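Local coordinates for protein acetoacetate decarboxylase (PDB 5UPB) that is an acetoacetate decarboxylase-like lyase from Sphingomonas wittichii, probably acting on oxo-acid-type substrates as its family relatives do, at residues A[26-31]-A[126-131]; A[56-61]-A[82-87]. All coordinates share one frame; numbering follows the deposited sequence.

From the N terminus, strand 21-34 supplies the first half of interaction 1, and strand 53-65 then lies antiparallel beside it. Interaction 2 pairs 56-61 with 82-87, closing a loop of 20 residues and adding strand 80-92 to the sheet. The chain runs on through strand 95-105 and helix 108-116 before 126-131 meets 26-31, so interaction 1 closes a loop of 94 residues with interaction 2 nested inside it. The two contacts join through the sheet itself: L28 and V58 are joined by backbone hydrogen bonds, as are V30 and A56, and M27 packs on F61. Interaction 2 is thus made within the sheet, whereas interaction 1 brings strand 125-129 across its face.

Interaction 1. Residues A[26-31]-A[126-131]; sequences DMLTVY and ITLARP
L128 meets segment 26-31 with both of its methyl branches. Its CG, anti to the backbone N (chi1 173°), is sent toward 26-31. CD1 rests 3.7 Å from L28 CB, while CD2 lies 3.3 Å from D26 O, an apolar group set against a backbone carbonyl. Two residues on, the R130 chain bends at chi3; one face of its guanidinium meets D26 CB, 3.6 Å above the plane and offset toward the rim. Carboxylate and guanidinium are stacked, their planes 23° apart. D26 OD2 and R130 NH2 form a long salt bridge of 3.6 Å in which charge attraction acts without a directed N-H. The firmer polar partners lie elsewhere: D26 OD1 bonds to S244 and to H132 of the second subunit, and R130 NH1 to T242. An alanine at R130 would probably leave T242 without this donor and D26 without the positive charge stacked on it. Segments 26-31 and 126-129 run nearly perpendicular, at 97°, an orthogonal packing of strands 21-34 and 125-129, which are not hydrogen-bonded partners. V147 of strand 146-153, which pairs with 125-129, touches both L28 and R130, while strands 53-65 and 235-249 flank 21-34 within its sheet.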
# COMPACT_ATOMS: atom_id res chain seq x y z
N ASP A 26 1.10 15.69 14.59
CA ASP A 26 1.55 16.86 13.85
C ASP A 26 0.54 17.16 12.75
O ASP A 26 0.13 16.26 12.03
CB ASP A 26 2.95 16.65 13.29
CG ASP A 26 3.98 16.36 14.37
OD1 ASP A 26 3.81 16.83 15.51
OD2 ASP A 26 4.96 15.68 14.09
N MET A 27 0.20 18.45 12.59
CA MET A 27 -0.95 18.85 11.78
C MET A 27 -0.53 19.91 10.78
O MET A 27 0.26 20.82 11.11
CB MET A 27 -2.08 19.45 12.63
CG MET A 27 -2.59 18.54 13.73
SD MET A 27 -3.53 17.21 13.07
CE MET A 27 -5.03 18.05 12.59
N LEU A 28 -1.07 19.80 9.58
CA LEU A 28 -1.06 20.86 8.58
C LEU A 28 -2.51 21.24 8.32
O LEU A 28 -3.32 20.38 7.96
CB LEU A 28 -0.38 20.39 7.29
CG LEU A 28 -0.59 21.27 6.05
CD1 LEU A 28 0.01 22.67 6.30
CD2 LEU A 28 0.07 20.63 4.81
N THR A 29 -2.84 22.51 8.51
CA THR A 29 -4.22 22.97 8.40
C THR A 29 -4.32 24.22 7.54
O THR A 29 -3.54 25.17 7.70
CB THR A 29 -4.79 23.23 9.80
OG1 THR A 29 -4.73 22.01 10.56
CG2 THR A 29 -6.23 23.71 9.73
N VAL A 30 -5.31 24.21 6.65
CA VAL A 30 -5.68 25.37 5.85
C VAL A 30 -7.13 25.70 6.13
O VAL A 30 -8.02 24.84 6.01
CB VAL A 30 -5.43 25.13 4.36
CG1 VAL A 30 -5.97 26.33 3.56
CG2 VAL A 30 -3.96 24.91 4.13
N TYR A 31 -7.37 26.94 6.50
CA TYR A 31 -8.72 27.43 6.70
C TYR A 31 -9.25 28.06 5.42
O TYR A 31 -8.51 28.69 4.66
CB TYR A 31 -8.73 28.45 7.83
CG TYR A 31 -8.34 27.82 9.14
CD1 TYR A 31 -9.22 26.97 9.81
CD2 TYR A 31 -7.11 28.09 9.73
CE1 TYR A 31 -8.86 26.37 11.01
CE2 TYR A 31 -6.74 27.50 10.93
CZ TYR A 31 -7.63 26.65 11.58
OH TYR A 31 -7.28 26.09 12.78
N ILE A 126 -2.37 8.79 2.57
CA ILE A 126 -2.19 10.15 3.07
C ILE A 126 -0.74 10.34 3.46
O ILE A 126 -0.18 9.51 4.18
CB ILE A 126 -3.07 10.45 4.30
CG1 ILE A 126 -4.55 10.25 3.95
CG2 ILE A 126 -2.84 11.89 4.78
CD1 ILE A 126 -5.11 8.97 4.50
N THR A 127 -0.13 11.44 3.01
CA THR A 127 1.23 11.77 3.44
C THR A 127 1.27 13.19 3.97
O THR A 127 0.79 14.11 3.31
CB THR A 127 2.23 11.69 2.28
OG1 THR A 127 2.32 10.34 1.77
CG2 THR A 127 3.59 12.17 2.79
N LEU A 128 1.87 13.35 5.15
CA LEU A 128 2.25 14.66 5.69
C LEU A 128 3.77 14.73 5.69
O LEU A 128 4.43 13.86 6.27
CB LEU A 128 1.73 14.85 7.10
CG LEU A 128 2.26 16.13 7.79
CD1 LEU A 128 1.78 17.37 7.06
CD2 LEU A 128 1.81 16.19 9.22
N ALA A 129 4.34 15.73 5.03
CA ALA A 129 5.78 15.93 5.04
C ALA A 129 6.10 17.26 5.70
O ALA A 129 5.64 18.31 5.25
CB ALA A 129 6.39 15.91 3.64
N ARG A 130 6.89 17.22 6.76
CA ARG A 130 7.47 18.41 7.39
C ARG A 130 8.98 18.29 7.43
O ARG A 130 9.53 17.18 7.48
CB ARG A 130 6.90 18.67 8.79
CG ARG A 130 5.42 18.61 8.79
CD ARG A 130 4.77 19.29 9.99
NE ARG A 130 5.34 18.92 11.27
CZ ARG A 130 5.15 19.61 12.40
NH1 ARG A 130 4.36 20.70 12.45
NH2 ARG A 130 5.73 19.17 13.50
N PRO A 131 9.69 19.41 7.37
CA PRO A 131 11.16 19.37 7.40
C PRO A 131 11.68 18.84 8.73
O PRO A 131 11.31 19.32 9.81
CB PRO A 131 11.55 20.82 7.17
CG PRO A 131 10.39 21.63 7.73
CD PRO A 131 9.17 20.79 7.44

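Interaction 2. Residues A[56-61]-A[82-87]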
# COMPACT_ATOMS: atom_id res chain seq x y z
N ALA A 56 -9.45 22.41 6.17
CA ALA A 56 -8.81 21.24 5.59
C ALA A 56 -7.56 20.91 6.40
O ALA A 56 -6.83 21.83 6.79
CB ALA A 56 -8.44 21.51 4.14
N TYR A 57 -7.36 19.62 6.75
CA TYR A 57 -6.09 19.25 7.38
C TYR A 57 -5.55 17.94 6.85
O TYR A 57 -6.29 17.06 6.38
CB TYR A 57 -6.18 19.17 8.93
CG TYR A 57 -6.99 18.03 9.51
CD1 TYR A 57 -6.49 16.74 9.56
CD2 TYR A 57 -8.24 18.26 10.04
CE1 TYR A 57 -7.24 15.70 10.11
CE2 TYR A 57 -8.98 17.24 10.60
CZ TYR A 57 -8.48 15.97 10.62
OH TYR A 57 -9.22 14.97 11.19
N VAL A 58 -4.23 17.83 6.96
CA VAL A 58 -3.52 16.57 6.83
C VAL A 58 -2.67 16.42 8.08
O VAL A 58 -1.95 17.35 8.44
CB VAL A 58 -2.61 16.52 5.59
CG1 VAL A 58 -1.85 15.22 5.57
CG2 VAL A 58 -3.42 16.77 4.33
N GLY A 59 -2.78 15.28 8.75
CA GLY A 59 -2.04 15.06 9.97
C GLY A 59 -1.45 13.67 10.07
O GLY A 59 -1.94 12.69 9.48
N ALA A 60 -0.38 13.60 10.85
CA ALA A 60 0.25 12.35 11.27
C ALA A 60 -0.03 12.13 12.75
O ALA A 60 0.40 12.95 13.59
CB ALA A 60 1.75 12.39 10.97
N PHE A 61 -0.74 11.05 13.05
CA PHE A 61 -1.28 10.78 14.37
C PHE A 61 -0.62 9.57 15.00
O PHE A 61 -0.24 8.61 14.33
CB PHE A 61 -2.81 10.55 14.33
CG PHE A 61 -3.60 11.73 13.94
CD1 PHE A 61 -3.68 12.12 12.61
CD2 PHE A 61 -4.24 12.50 14.89
CE1 PHE A 61 -4.41 13.29 12.24
CE2 PHE A 61 -4.95 13.64 14.54
CZ PHE A 61 -5.02 14.02 13.21
N ASN A 82 -2.15 8.14 9.49
CA ASN A 82 -2.28 9.45 8.88
C ASN A 82 -3.72 9.69 8.50
O ASN A 82 -4.46 8.76 8.15
CB ASN A 82 -1.40 9.55 7.65
CG ASN A 82 0.01 9.20 7.96
OD1 ASN A 82 0.68 9.92 8.68
ND2 ASN A 82 0.42 8.00 7.57
N GLU A 83 -4.09 10.96 8.48
CA GLU A 83 -5.47 11.33 8.24
C GLU A 83 -5.57 12.68 7.55
O GLU A 83 -4.79 13.60 7.84
CB GLU A 83 -6.23 11.37 9.55
CG GLU A 83 -7.70 11.71 9.43
CD GLU A 83 -8.43 11.50 10.76
OE1 GLU A 83 -8.76 10.34 11.09
OE2 GLU A 83 -8.64 12.48 11.51
N ALA A 84 -6.53 12.76 6.61
CA ALA A 84 -6.85 14.02 5.95
C ALA A 84 -8.35 14.26 6.06
O ALA A 84 -9.17 13.32 5.96
CB ALA A 84 -6.41 13.98 4.49
N ALA A 85 -8.74 15.52 6.18
CA ALA A 85 -10.15 15.81 6.36
C ALA A 85 -10.51 17.18 5.82
O ALA A 85 -9.69 18.10 5.78
CB ALA A 85 -10.55 15.74 7.83
N LEU A 86 -11.80 17.29 5.47
CA LEU A 86 -12.47 18.55 5.19
C LEU A 86 -13.62 18.67 6.17
O LEU A 86 -14.55 17.84 6.15
CB LEU A 86 -12.98 18.56 3.74
CG LEU A 86 -11.88 18.40 2.70
CD1 LEU A 86 -12.43 18.10 1.32
CD2 LEU A 86 -11.07 19.68 2.67
N SER A 87 -13.56 19.66 7.06
CA SER A 87 -14.51 19.81 8.15
C SER A 87 -15.21 21.16 8.06
O SER A 87 -14.61 22.15 7.67
CB SER A 87 -13.85 19.71 9.57
OG SER A 87 -13.16 18.51 9.74
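Strands 56-61 and 82-87 run antiparallel, their axes 4.7 Å apart at closest approach and their directions 165° apart. Y57 with A85 and G59 with E83 are the hydrogen-bonded pairs, each joined by two N-H to carbonyl bonds; A56 with L86, V58 with A84 and A60 with N82 are the non-hydrogen-bonded pairs between and beside them. G59 N donates to E83 O over 2.8 Å. CA-H...O contacts, among them A84 CA to Y57 O at 3.1 Å, add to the regular backbone pairing.

On the face bearing Y57, A85 and E83, the tyrosine takes the crowded position with CG between the backbone N and the carbonyl carbon (chi1 70°), which brings CG over the sheet. The ring lies with one face on A85 CB, a CH-pi contact 3.8 Å from the ring centroid. Y57 OH donates to E83 OE2 over a short 2.6 Å, reaching the anti side of the carboxylate. E83 OE1 is held in turn by a salt bridge to K121, so both carboxylate oxygens have partners. Beyond, F61 CE1 packs 3.8 Å from E83 CB; its ring swings back over G59, where a beta carbon would collide with it. On the other face A56 CB meets L86 CD2 at 3.5 Å and V58 touches A84, while N82 OD1 lies against A60 CB and its ND2 bonds to D106.

The pair is buried in the middle of the fold, flanked in the sheet by strands 21-34 and 95-105; strands 53-65, 80-92 and 95-105, successive antiparallel neighbours, form a beta meander. M27 and T29 adjoin Y57, and V103 of strand 95-105 touches E83 and A85. The opposite face, with V58 and A84, is packed by F159 of strand 156-166, and I126 and L128 also reach V58.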